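Local structure of RickCE (Rickettsia bellii, 5HAM) at residues Q21-F27 and I220-K224; I33-N37 and K179-L183; N117-N122 and L183-L188; E134-I138 and V149-K153. The protein probably acts as a CE-clan bacterial effector protease that removes ubiquitin from modified proteins, this chain comprising the part that holds the catalytic domain. All blocks are in the same frame, centred on the assembly; numbering follows the deposited sequence.

Contact 1: Q21-F27 and I220-K224; sequences QLDEKKF and IKIAK
The last turn of helix 211-223 docks, through I220, A223 and K224, on the loop that carries the chain from helix 11-20 into the edge strand 27-34, where Q21, L22 and F27 receive it. Q21 and I220 cross at about a right angle, and the CD1 methyl of I220 comes against the side-chain amide, 3.2 Å from Q21 OE1. I220 can reach that far because its CG1-CD1 branch is stretched out (chi2 173°). L22 lies deeper: its CD2 fits between A223 and K224, 4.1 Å from A223 CB and 3.7 Å from K224 CE, a place for a branched apolar side chain that also reaches V137 of the neighbouring strand 135-141.

F27 opens the edge strand 27-34 of the five-stranded mixed sheet, and its ring is packed on both faces. A223 CB sits above one face of the F27 ring, offset toward the rim, while K26 CB from the same loop lies over the centre of the opposite face. The small alanine lets the helix backbone come close, so that A223 O is 3.3 Å from F27 CE1. K224 runs across F27 at about a right angle, laying its CG 4.0 Å from F27 CZ, and its fully extended chain then delivers the ammonium group to the end of helix 11-20. There K224 NZ gives a hydrogen bond of 3.0 Å to Q21 O, with a C=O...N angle of 167°. Farther along the loop, D23 OD1 accepts from K25 N in an Asx turn, and D23 O takes both K26 N and F27 N.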
loop_
_atom_site.group_PDB
_atom_site.type_symbol
_atom_site.label_atom_id
_atom_site.label_comp_id
_atom_site.label_asym_id
_atom_site.label_seq_id
_atom_site.Cartn_x
_atom_site.Cartn_y
_atom_site.Cartn_z
ATOM N N GLN A 21 19.956 4.471 -0.888
ATOM C CA GLN A 21 20.721 3.266 -0.638
ATOM C C GLN A 21 20.789 2.340 -1.847
ATOM O O GLN A 21 21.211 1.190 -1.725
ATOM C CB GLN A 21 20.149 2.528 0.561
ATOM C CG GLN A 21 20.579 3.110 1.898
ATOM C CD GLN A 21 19.914 2.392 3.054
ATOM O OE1 GLN A 21 18.728 2.593 3.313
ATOM N NE2 GLN A 21 20.665 1.535 3.744
ATOM N N LEU A 22 20.368 2.838 -3.006
ATOM C CA LEU A 22 20.409 2.049 -4.232
ATOM C C LEU A 22 21.044 2.808 -5.400
ATOM O O LEU A 22 20.623 3.911 -5.730
ATOM C CB LEU A 22 18.999 1.591 -4.616
ATOM C CG LEU A 22 18.413 0.445 -3.788
ATOM C CD1 LEU A 22 16.931 0.217 -4.095
ATOM C CD2 LEU A 22 19.208 -0.822 -4.019
ATOM N N ASP A 23 22.055 2.201 -6.016
ATOM C CA ASP A 23 22.679 2.719 -7.240
ATOM C C ASP A 23 21.673 2.810 -8.398
ATOM O O ASP A 23 21.219 1.786 -8.929
ATOM C CB ASP A 23 23.848 1.811 -7.626
ATOM C CG ASP A 23 24.556 2.262 -8.893
ATOM O OD1 ASP A 23 24.281 3.383 -9.373
ATOM O OD2 ASP A 23 25.400 1.490 -9.405
ATOM N N GLU A 24 21.350 4.039 -8.796
ATOM C CA GLU A 24 20.289 4.284 -9.781
ATOM C C GLU A 24 20.633 3.736 -11.164
ATOM O O GLU A 24 19.750 3.462 -11.960
ATOM C CB GLU A 24 19.937 5.774 -9.862
ATOM N N LYS A 25 21.917 3.553 -11.434
ATOM C CA LYS A 25 22.356 2.970 -12.699
ATOM C C LYS A 25 21.963 1.501 -12.825
ATOM O O LYS A 25 21.768 0.990 -13.923
ATOM C CB LYS A 25 23.869 3.138 -12.851
ATOM C CG LYS A 25 24.234 4.594 -12.994
ATOM C CD LYS A 25 25.714 4.862 -13.114
ATOM C CE LYS A 25 25.932 6.372 -13.208
ATOM N NZ LYS A 25 27.359 6.796 -13.159
ATOM N N LYS A 26 21.846 0.836 -11.687
ATOM C CA LYS A 26 21.633 -0.600 -11.634
ATOM C C LYS A 26 20.200 -0.923 -11.199
ATOM O O LYS A 26 19.607 -1.917 -11.625
ATOM C CB LYS A 26 22.588 -1.184 -10.598
ATOM C CG LYS A 26 23.400 -2.351 -11.084
ATOM C CD LYS A 26 24.113 -3.029 -9.933
ATOM C CE LYS A 26 24.974 -2.062 -9.167
ATOM N NZ LYS A 26 26.072 -2.792 -8.481
ATOM N N PHE A 27 19.662 -0.078 -10.323
ATOM C CA PHE A 27 18.375 -0.327 -9.687
ATOM C C PHE A 27 17.423 0.828 -9.936
ATOM O O PHE A 27 17.807 1.981 -9.828
ATOM C CB PHE A 27 18.559 -0.496 -8.176
ATOM C CG PHE A 27 19.512 -1.596 -7.798
ATOM C CD1 PHE A 27 19.259 -2.906 -8.170
ATOM C CD2 PHE A 27 20.653 -1.317 -7.058
ATOM C CE1 PHE A 27 20.137 -3.921 -7.810
ATOM C CE2 PHE A 27 21.531 -2.321 -6.690
ATOM C CZ PHE A 27 21.277 -3.632 -7.071
ATOM N N ILE A 220 15.853 -3.079 -0.394
ATOM C CA ILE A 220 17.286 -2.947 -0.613
ATOM C C ILE A 220 18.007 -4.293 -0.654
ATOM O O ILE A 220 18.795 -4.567 -1.566
ATOM C CB ILE A 220 17.896 -2.101 0.494
ATOM C CG1 ILE A 220 17.371 -0.678 0.381
ATOM C CG2 ILE A 220 19.402 -2.115 0.405
ATOM C CD1 ILE A 220 17.774 0.179 1.518
ATOM N N LYS A 221 17.721 -5.145 0.324
ATOM C CA LYS A 221 18.391 -6.438 0.383
ATOM C C LYS A 221 18.014 -7.365 -0.766
ATOM O O LYS A 221 18.885 -7.933 -1.417
ATOM C CB LYS A 221 18.192 -7.109 1.744
ATOM C CG LYS A 221 19.334 -6.766 2.686
ATOM C CD LYS A 221 18.882 -6.660 4.106
ATOM C CE LYS A 221 20.055 -6.320 4.999
ATOM N NZ LYS A 221 19.623 -6.338 6.413
ATOM N N ILE A 222 16.718 -7.491 -1.024
ATOM C CA ILE A 222 16.235 -8.295 -2.121
ATOM C C ILE A 222 16.777 -7.779 -3.447
ATOM O O ILE A 222 17.228 -8.563 -4.276
ATOM C CB ILE A 222 14.712 -8.298 -2.166
ATOM C CG1 ILE A 222 14.150 -8.927 -0.890
ATOM C CG2 ILE A 222 14.230 -9.061 -3.380
ATOM C CD1 ILE A 222 12.630 -8.755 -0.738
ATOM N N ALA A 223 16.753 -6.462 -3.644
ATOM C CA ALA A 223 17.319 -5.874 -4.865
ATOM C C ALA A 223 18.765 -6.349 -5.095
ATOM O O ALA A 223 19.148 -6.676 -6.216
ATOM C CB ALA A 223 17.270 -4.357 -4.796
ATOM N N LYS A 224 19.544 -6.416 -4.012
ATOM C CA LYS A 224 20.958 -6.783 -4.087
ATOM C C LYS A 224 21.203 -8.304 -4.007
ATOM O O LYS A 224 22.349 -8.755 -3.970
ATOM C CB LYS A 224 21.765 -6.025 -3.015
ATOM C CG LYS A 224 21.623 -4.504 -3.138
ATOM C CD LYS A 224 22.388 -3.727 -2.091
ATOM C CE LYS A 224 22.179 -2.234 -2.314
ATOM N NZ LYS A 224 22.851 -1.343 -1.313
#

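Contact 2: I33-N37 and K179-L183; sequences ITFRN and KLPKL
F35 and K179 slide past each other in opposite directions, and their overlap is the tight part of this contact. The methylene chain of the lysine lies along the phenylalanine: K179 CG stands over the centre of the F35 ring, 3.9 Å from its centroid and 11° off the ring normal, a CH-pi contact. Nearer the backbone of F35, K179 CE comes to 3.3 Å from F35 CB. K179 starts from the crowded position between its backbone N and carbonyl carbon (chi1 67°) and is extended from there on, which lays CG, CD and CE alongside one aromatic residue; a long aliphatic chain with a charged end suits a ring that is only partly buried.

The junction joins the end of the edge strand 27-34 of the mixed sheet to helix 175-188, which packs beside it. On the inner side the touching side chains of I33, F35, L180 and L183 are apolar. F35 CZ comes within 3.7 Å of L180 CA and 3.8 Å of L183 CD2, while I33 and L183 meet tip to tip, I33 CG2 lying 4.0 Å from L183 CD2; branched side chains fill this buried corner, where I33 also touches N117 and I120 of helix 96-130.

Toward R36 and N37, which are exposed, the contact thins out. K179 NZ donates to R36 O over 3.3 Å, a long bond in which the nitrogen stands 37° out of the carbonyl plane. The same ammonium group has firmer company elsewhere, in a salt bridge with D176 and a hydrogen bond to M142 O. N37 adds little more than its CA, 4.0 Å from K179 NZ.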
loop_
_atom_site.group_PDB
_atom_site.type_symbol
_atom_site.label_atom_id
_atom_site.label_comp_id
_atom_site.label_asym_id
_atom_site.label_seq_id
_atom_site.Cartn_x
_atom_site.Cartn_y
_atom_site.Cartn_z
ATOM N N ILE A 33 2.843 1.155 -5.626
ATOM C CA ILE A 33 1.566 0.575 -5.972
ATOM C C ILE A 33 0.701 0.619 -4.721
ATOM O O ILE A 33 1.143 0.232 -3.644
ATOM C CB ILE A 33 1.731 -0.861 -6.426
ATOM C CG1 ILE A 33 2.198 -0.892 -7.890
ATOM C CG2 ILE A 33 0.418 -1.644 -6.245
ATOM C CD1 ILE A 33 2.642 -2.281 -8.342
ATOM N N THR A 34 -0.518 1.121 -4.853
ATOM C CA THR A 34 -1.403 1.264 -3.699
ATOM C C THR A 34 -2.753 0.593 -3.927
ATOM O O THR A 34 -3.371 0.718 -4.986
ATOM C CB THR A 34 -1.627 2.753 -3.316
ATOM O OG1 THR A 34 -2.333 3.418 -4.362
ATOM C CG2 THR A 34 -0.296 3.471 -3.125
ATOM N N PHE A 35 -3.203 -0.142 -2.926
ATOM C CA PHE A 35 -4.507 -0.763 -2.990
ATOM C C PHE A 35 -5.390 -0.159 -1.926
ATOM O O PHE A 35 -4.927 0.173 -0.822
ATOM C CB PHE A 35 -4.410 -2.252 -2.700
ATOM C CG PHE A 35 -3.629 -3.029 -3.711
ATOM C CD1 PHE A 35 -4.169 -3.303 -4.958
ATOM C CD2 PHE A 35 -2.377 -3.531 -3.401
ATOM C CE1 PHE A 35 -3.466 -4.038 -5.885
ATOM C CE2 PHE A 35 -1.671 -4.265 -4.328
ATOM C CZ PHE A 35 -2.214 -4.515 -5.575
ATOM N N ARG A 36 -6.671 -0.033 -2.243
ATOM C CA ARG A 36 -7.639 0.272 -1.221
ATOM C C ARG A 36 -7.796 -1.006 -0.406
ATOM O O ARG A 36 -7.512 -2.099 -0.906
ATOM C CB ARG A 36 -8.948 0.698 -1.867
ATOM C CG ARG A 36 -8.849 2.040 -2.615
ATOM C CD ARG A 36 -9.640 2.001 -3.927
ATOM N NE ARG A 36 -10.782 1.109 -3.780
ATOM C CZ ARG A 36 -11.092 0.116 -4.603
ATOM N NH1 ARG A 36 -12.148 -0.621 -4.318
ATOM N NH2 ARG A 36 -10.370 -0.143 -5.693
ATOM N N ASN A 37 -8.200 -0.871 0.853
ATOM C CA ASN A 37 -8.489 -2.032 1.697
ATOM C C ASN A 37 -9.988 -2.319 1.804
ATOM O O ASN A 37 -10.393 -3.402 2.209
ATOM C CB ASN A 37 -7.855 -1.900 3.090
ATOM C CG ASN A 37 -7.806 -0.464 3.585
ATOM O OD1 ASN A 37 -8.405 0.436 2.994
ATOM N ND2 ASN A 37 -7.086 -0.244 4.683
ATOM N N LYS A 179 -5.493 -9.488 -3.950
ATOM C CA LYS A 179 -5.476 -8.292 -4.765
ATOM C C LYS A 179 -4.168 -8.102 -5.551
ATOM O O LYS A 179 -4.199 -7.811 -6.741
ATOM C CB LYS A 179 -5.883 -7.048 -3.947
ATOM C CG LYS A 179 -4.960 -6.571 -2.840
ATOM C CD LYS A 179 -5.720 -5.565 -1.938
ATOM C CE LYS A 179 -4.862 -4.995 -0.838
ATOM N NZ LYS A 179 -5.597 -4.455 0.336
ATOM N N LEU A 180 -3.026 -8.316 -4.910
ATOM C CA LEU A 180 -1.737 -8.146 -5.598
ATOM C C LEU A 180 -1.455 -9.229 -6.682
ATOM O O LEU A 180 -1.090 -8.906 -7.828
ATOM C CB LEU A 180 -0.582 -8.000 -4.578
ATOM C CG LEU A 180 0.855 -7.998 -5.108
ATOM C CD1 LEU A 180 1.047 -6.912 -6.170
ATOM C CD2 LEU A 180 1.842 -7.814 -3.967
ATOM N N PRO A 181 -1.622 -10.514 -6.332
ATOM C CA PRO A 181 -1.484 -11.519 -7.389
ATOM C C PRO A 181 -2.476 -11.314 -8.524
ATOM O O PRO A 181 -2.120 -11.610 -9.654
ATOM C CB PRO A 181 -1.761 -12.837 -6.653
ATOM C CG PRO A 181 -1.246 -12.574 -5.285
ATOM C CD PRO A 181 -1.614 -11.128 -4.995
ATOM N N LYS A 182 -3.678 -10.818 -8.233
ATOM C CA LYS A 182 -4.628 -10.477 -9.290
ATOM C C LYS A 182 -4.080 -9.360 -10.181
ATOM O O LYS A 182 -4.299 -9.358 -11.396
ATOM C CB LYS A 182 -5.992 -10.051 -8.724
ATOM C CG LYS A 182 -6.800 -11.164 -8.048
ATOM C CD LYS A 182 -6.503 -12.545 -8.624
ATOM C CE LYS A 182 -7.179 -13.665 -7.815
ATOM N NZ LYS A 182 -6.660 -15.023 -8.190
ATOM N N LEU A 183 -3.379 -8.403 -9.578
ATOM C CA LEU A 183 -2.796 -7.316 -10.353
ATOM C C LEU A 183 -1.678 -7.855 -11.227
ATOM O O LEU A 183 -1.604 -7.545 -12.408
ATOM C CB LEU A 183 -2.249 -6.226 -9.442
ATOM C CG LEU A 183 -1.501 -5.095 -10.154
ATOM C CD1 LEU A 183 -2.438 -4.307 -11.090
ATOM C CD2 LEU A 183 -0.855 -4.185 -9.121
#

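Contact 3: N117-N122 and L183-L188; sequences NEDILN and LIDKTL
L183 O is gripped twice by T187, which gives it the helical bond from its backbone N and a second one from OG1 at 3.0 Å, so the threonine hydroxyl is turned back on its own helix while its carbons meet L121 and N122. The contact is a helix-helix crossing of 175-188 over 96-130, the local axes 9.6 Å apart and at -67°, with L121 as a knob in the hole formed by L183, I184, T187 and L188. L121 CD1 points into the floor of that hole, 3.7 Å from I184 CA, and L121 CD2 meets L188 CD1 at 3.9 Å. A flexible, forked leucine can fill such a hole with both methyls. At one side E118 CG rests 3.6 Å from L183 CD1, using the apolar stem of the glutamate before its carboxylate reaches the partly exposed margin of the crossing. There K186, bent at its last torsion (chi4 -90°), curls round to form a salt bridge. At the far side N122 slides past T187, whose CG2 is 3.5 Å from N122 OD1. The salt-bridged K186 NZ meets E118 OE2 on its syn side at 2.9 Å, 16° out of the carboxylate plane.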
loop_
_atom_site.group_PDB
_atom_site.type_symbol
_atom_site.label_atom_id
_atom_site.label_comp_id
_atom_site.label_asym_id
_atom_site.label_seq_id
_atom_site.Cartn_x
_atom_site.Cartn_y
_atom_site.Cartn_z
ATOM N N ASN A 117 -1.457 1.538 -11.127
ATOM C CA ASN A 117 -0.834 0.335 -10.563
ATOM C C ASN A 117 -0.299 -0.581 -11.656
ATOM O O ASN A 117 0.825 -1.048 -11.576
ATOM C CB ASN A 117 -1.789 -0.448 -9.652
ATOM C CG ASN A 117 -2.003 0.224 -8.295
ATOM O OD1 ASN A 117 -1.240 1.091 -7.889
ATOM N ND2 ASN A 117 -3.035 -0.200 -7.583
ATOM N N GLU A 118 -1.093 -0.831 -12.688
ATOM C CA GLU A 118 -0.582 -1.587 -13.832
ATOM C C GLU A 118 0.616 -0.910 -14.520
ATOM O O GLU A 118 1.585 -1.572 -14.884
ATOM C CB GLU A 118 -1.679 -1.845 -14.859
ATOM C CG GLU A 118 -2.723 -2.817 -14.405
ATOM C CD GLU A 118 -3.837 -2.951 -15.409
ATOM O OE1 GLU A 118 -3.807 -2.215 -16.413
ATOM O OE2 GLU A 118 -4.742 -3.782 -15.197
ATOM N N ASP A 119 0.551 0.405 -14.699
ATOM C CA ASP A 119 1.653 1.114 -15.344
ATOM C C ASP A 119 2.968 1.005 -14.575
ATOM O O ASP A 119 4.039 0.894 -15.172
ATOM C CB ASP A 119 1.278 2.566 -15.631
ATOM C CG ASP A 119 0.161 2.677 -16.655
ATOM O OD1 ASP A 119 0.030 1.763 -17.504
ATOM O OD2 ASP A 119 -0.589 3.669 -16.615
ATOM N N ILE A 120 2.892 0.992 -13.252
ATOM C CA ILE A 120 4.089 0.852 -12.435
ATOM C C ILE A 120 4.699 -0.537 -12.589
ATOM O O ILE A 120 5.907 -0.682 -12.761
ATOM C CB ILE A 120 3.772 1.159 -10.978
ATOM C CG1 ILE A 120 3.390 2.641 -10.838
ATOM C CG2 ILE A 120 4.948 0.808 -10.094
ATOM C CD1 ILE A 120 2.524 2.946 -9.627
ATOM N N LEU A 121 3.861 -1.561 -12.562
ATOM C CA LEU A 121 4.336 -2.905 -12.814
ATOM C C LEU A 121 4.961 -3.032 -14.196
ATOM O O LEU A 121 6.013 -3.653 -14.360
ATOM C CB LEU A 121 3.187 -3.884 -12.706
ATOM C CG LEU A 121 3.324 -4.935 -11.615
ATOM C CD1 LEU A 121 2.222 -5.992 -11.784
ATOM C CD2 LEU A 121 4.738 -5.539 -11.645
ATOM N N ASN A 122 4.307 -2.455 -15.199
ATOM C CA ASN A 122 4.862 -2.479 -16.551
ATOM C C ASN A 122 6.166 -1.691 -16.720
ATOM O O ASN A 122 7.087 -2.154 -17.394
ATOM C CB ASN A 122 3.831 -2.023 -17.580
ATOM C CG ASN A 122 2.955 -3.160 -18.056
ATOM O OD1 ASN A 122 3.424 -4.293 -18.207
ATOM N ND2 ASN A 122 1.670 -2.874 -18.283
ATOM N N LEU A 183 -3.379 -8.403 -9.578
ATOM C CA LEU A 183 -2.796 -7.316 -10.353
ATOM C C LEU A 183 -1.678 -7.855 -11.227
ATOM O O LEU A 183 -1.604 -7.545 -12.408
ATOM C CB LEU A 183 -2.249 -6.226 -9.442
ATOM C CG LEU A 183 -1.501 -5.095 -10.154
ATOM C CD1 LEU A 183 -2.438 -4.307 -11.090
ATOM C CD2 LEU A 183 -0.855 -4.185 -9.121
ATOM N N ILE A 184 -0.820 -8.674 -10.637
ATOM C CA ILE A 184 0.334 -9.203 -11.353
ATOM C C ILE A 184 -0.135 -9.981 -12.569
ATOM O O ILE A 184 0.366 -9.792 -13.681
ATOM C CB ILE A 184 1.201 -10.100 -10.447
ATOM C CG1 ILE A 184 1.876 -9.265 -9.351
ATOM C CG2 ILE A 184 2.230 -10.864 -11.266
ATOM C CD1 ILE A 184 2.655 -10.095 -8.335
ATOM N N ASP A 185 -1.131 -10.829 -12.372
ATOM C CA ASP A 185 -1.644 -11.612 -13.493
ATOM C C ASP A 185 -2.402 -10.765 -14.529
ATOM O O ASP A 185 -2.319 -11.030 -15.718
ATOM C CB ASP A 185 -2.491 -12.799 -13.029
ATOM C CG ASP A 185 -2.877 -13.707 -14.191
ATOM O OD1 ASP A 185 -2.040 -14.536 -14.616
ATOM O OD2 ASP A 185 -4.005 -13.572 -14.706
ATOM N N LYS A 186 -3.127 -9.745 -14.084
ATOM C CA LYS A 186 -3.772 -8.839 -15.029
ATOM C C LYS A 186 -2.732 -8.145 -15.899
ATOM O O LYS A 186 -2.933 -7.978 -17.097
ATOM C CB LYS A 186 -4.624 -7.795 -14.306
ATOM C CG LYS A 186 -5.406 -6.869 -15.238
ATOM C CD LYS A 186 -6.692 -6.372 -14.568
ATOM C CE LYS A 186 -7.688 -5.783 -15.567
ATOM N NZ LYS A 186 -7.509 -4.315 -15.796
ATOM N N THR A 187 -1.613 -7.762 -15.292
ATOM C CA THR A 187 -0.604 -6.966 -15.976
ATOM C C THR A 187 0.376 -7.801 -16.807
ATOM O O THR A 187 0.736 -7.427 -17.927
ATOM C CB THR A 187 0.207 -6.131 -14.955
ATOM O OG1 THR A 187 -0.688 -5.342 -14.159
ATOM C CG2 THR A 187 1.193 -5.216 -15.665
ATOM N N LEU A 188 0.804 -8.929 -16.251
ATOM C CA LEU A 188 1.927 -9.668 -16.804
ATOM C C LEU A 188 1.603 -11.112 -17.154
ATOM O O LEU A 188 2.475 -11.840 -17.619
ATOM C CB LEU A 188 3.089 -9.662 -15.818
ATOM C CG LEU A 188 3.574 -8.278 -15.400
ATOM C CD1 LEU A 188 4.555 -8.412 -14.262
ATOM C CD2 LEU A 188 4.201 -7.567 -16.594
#

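Contact 4: E134-I138 and V149-K153; sequences EAAVI and VLVAK
Strands 135-141 and 147-155 run antiparallel here, their local axes 162° apart, with A136-A152 and I138-L150 as hydrogen-bonded pairs and V137-V151 as the non-hydrogen-bonded pair between them. Each hydrogen-bonded pair closes two bonds. A152 N reaches A136 O over 2.8 Å and nearly straight (173° at the hydrogen), and A136 N answers to A152 O at 2.9 Å; both donors lie in the carbonyl planes. In the I138-L150 pair the donors are tilted by just over 20° from those planes, though the two bonds remain short. V151 CA adds a CA-H...O contact of 3.3 Å to A136 O.

The two strands form a beta hairpin at the heart of the mixed sheet, and their side chains alternate between two helical layers. A136, I138, L150 and A152 share the face toward helix 96-130, where L150 packs on L163 and F165 of strand 160-166. A136 CB and A152 CB are 4.1 Å apart, and such small side chains let the helix residues A124 and I128 come down on the sheet. The opposite face is built otherwise: A135, V137 and V151 turn to helix 211-223, with V137 CG1 3.8 Å from V149 CG2, and beta-branched valines suit the extended backbone. At the open end of the pairing K153 lays its CG 3.4 Å from E134 O, then extends so that its NZ donates to I222 O.

With the buried amides of the central pairs bonded strand to strand and methyls on both surfaces, the hairpin lies between two helix layers, probably at little polar cost, its lysine meeting the carbonyl end of helix 211-223.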
loop_
_atom_site.group_PDB
_atom_site.type_symbol
_atom_site.label_atom_id
_atom_site.label_comp_id
_atom_site.label_asym_id
_atom_site.label_seq_id
_atom_site.Cartn_x
_atom_site.Cartn_y
_atom_site.Cartn_z
ATOM N N GLU A 134 19.225 -4.147 -13.059
ATOM C CA GLU A 134 19.189 -5.512 -12.546
ATOM C C GLU A 134 18.041 -5.773 -11.558
ATOM O O GLU A 134 17.721 -6.923 -11.268
ATOM C CB GLU A 134 20.550 -5.983 -12.015
ATOM C CG GLU A 134 21.046 -5.321 -10.767
ATOM C CD GLU A 134 22.282 -6.019 -10.206
ATOM O OE1 GLU A 134 23.357 -5.936 -10.843
ATOM O OE2 GLU A 134 22.175 -6.665 -9.138
ATOM N N ALA A 135 17.410 -4.707 -11.075
ATOM C CA ALA A 135 16.241 -4.836 -10.207
ATOM C C ALA A 135 15.385 -3.583 -10.225
ATOM O O ALA A 135 15.880 -2.466 -10.363
ATOM C CB ALA A 135 16.638 -5.187 -8.760
ATOM N N ALA A 136 14.086 -3.790 -10.096
ATOM C CA ALA A 136 13.138 -2.703 -9.927
ATOM C C ALA A 136 12.456 -2.948 -8.597
ATOM O O ALA A 136 11.957 -4.045 -8.334
ATOM C CB ALA A 136 12.130 -2.687 -11.047
ATOM N N VAL A 137 12.480 -1.933 -7.745
ATOM C CA VAL A 137 11.911 -2.049 -6.416
ATOM C C VAL A 137 10.600 -1.268 -6.360
ATOM O O VAL A 137 10.555 -0.079 -6.674
ATOM C CB VAL A 137 12.911 -1.524 -5.363
ATOM C CG1 VAL A 137 12.339 -1.629 -3.940
ATOM C CG2 VAL A 137 14.244 -2.258 -5.494
ATOM N N ILE A 138 9.529 -1.952 -5.983
ATOM C CA ILE A 138 8.205 -1.344 -5.908
ATOM C C ILE A 138 7.630 -1.442 -4.496
ATOM O O ILE A 138 7.305 -2.533 -4.024
ATOM C CB ILE A 138 7.209 -2.036 -6.863
ATOM C CG1 ILE A 138 7.842 -2.255 -8.249
ATOM C CG2 ILE A 138 5.908 -1.235 -6.936
ATOM C CD1 ILE A 138 6.954 -3.065 -9.214
ATOM N N VAL A 149 6.851 -4.801 0.127
ATOM C CA VAL A 149 7.733 -4.550 -1.011
ATOM C C VAL A 149 7.688 -5.650 -2.075
ATOM O O VAL A 149 7.563 -6.844 -1.772
ATOM C CB VAL A 149 9.203 -4.278 -0.560
ATOM C CG1 VAL A 149 9.851 -5.555 0.006
ATOM C CG2 VAL A 149 10.021 -3.697 -1.690
ATOM N N LEU A 150 7.777 -5.234 -3.331
ATOM C CA LEU A 150 7.854 -6.184 -4.421
ATOM C C LEU A 150 9.040 -5.831 -5.313
ATOM O O LEU A 150 9.109 -4.739 -5.847
ATOM C CB LEU A 150 6.557 -6.164 -5.225
ATOM C CG LEU A 150 6.493 -7.155 -6.386
ATOM C CD1 LEU A 150 6.372 -8.587 -5.849
ATOM C CD2 LEU A 150 5.343 -6.825 -7.331
ATOM N N VAL A 151 9.973 -6.764 -5.467
ATOM C CA VAL A 151 11.162 -6.527 -6.281
ATOM C C VAL A 151 11.144 -7.375 -7.549
ATOM O O VAL A 151 10.924 -8.587 -7.506
ATOM C CB VAL A 151 12.455 -6.796 -5.487
ATOM C CG1 VAL A 151 13.670 -6.397 -6.309
ATOM C CG2 VAL A 151 12.429 -6.039 -4.168
ATOM N N ALA A 152 11.364 -6.717 -8.678
ATOM C CA ALA A 152 11.264 -7.344 -9.988
ATOM C C ALA A 152 12.638 -7.543 -10.585
ATOM O O ALA A 152 13.447 -6.611 -10.631
ATOM C CB ALA A 152 10.438 -6.463 -10.906
ATOM N N LYS A 153 12.897 -8.759 -11.047
ATOM C CA LYS A 153 14.162 -9.080 -11.686
ATOM C C LYS A 153 13.931 -9.917 -12.934
ATOM O O LYS A 153 12.874 -10.515 -13.117
ATOM C CB LYS A 153 15.089 -9.812 -10.725
ATOM C CG LYS A 153 15.556 -8.954 -9.573
ATOM C CD LYS A 153 16.445 -9.741 -8.638
ATOM C CE LYS A 153 16.744 -8.959 -7.380
ATOM N NZ LYS A 153 17.496 -9.777 -6.396
#

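In the fold
Contacts 1 and 4 lie about 9 Å apart between centres, at one end of the sheet, and touch where K153 reaches I222 and K26 pairs with E134. Contacts 2 and 3, about 10 Å apart between centres, share L183, where helix 175-188 meets the end of strand 27-34 and helix 96-130; the centres of contacts 1 and 2 are about 24 Å apart. Strand 27-34 leads from contact 1 into contact 2, beside strand 135-141 of contact 4, and I138 meets both I33 and I120. Along the chain, contact 1 encloses the rest, contacts 2 and 3 interlock, and contact 4 is nested innermost. The edge strand and helix 96-130 are thus built into one fold with the hairpin and helices 175-188 and 211-223.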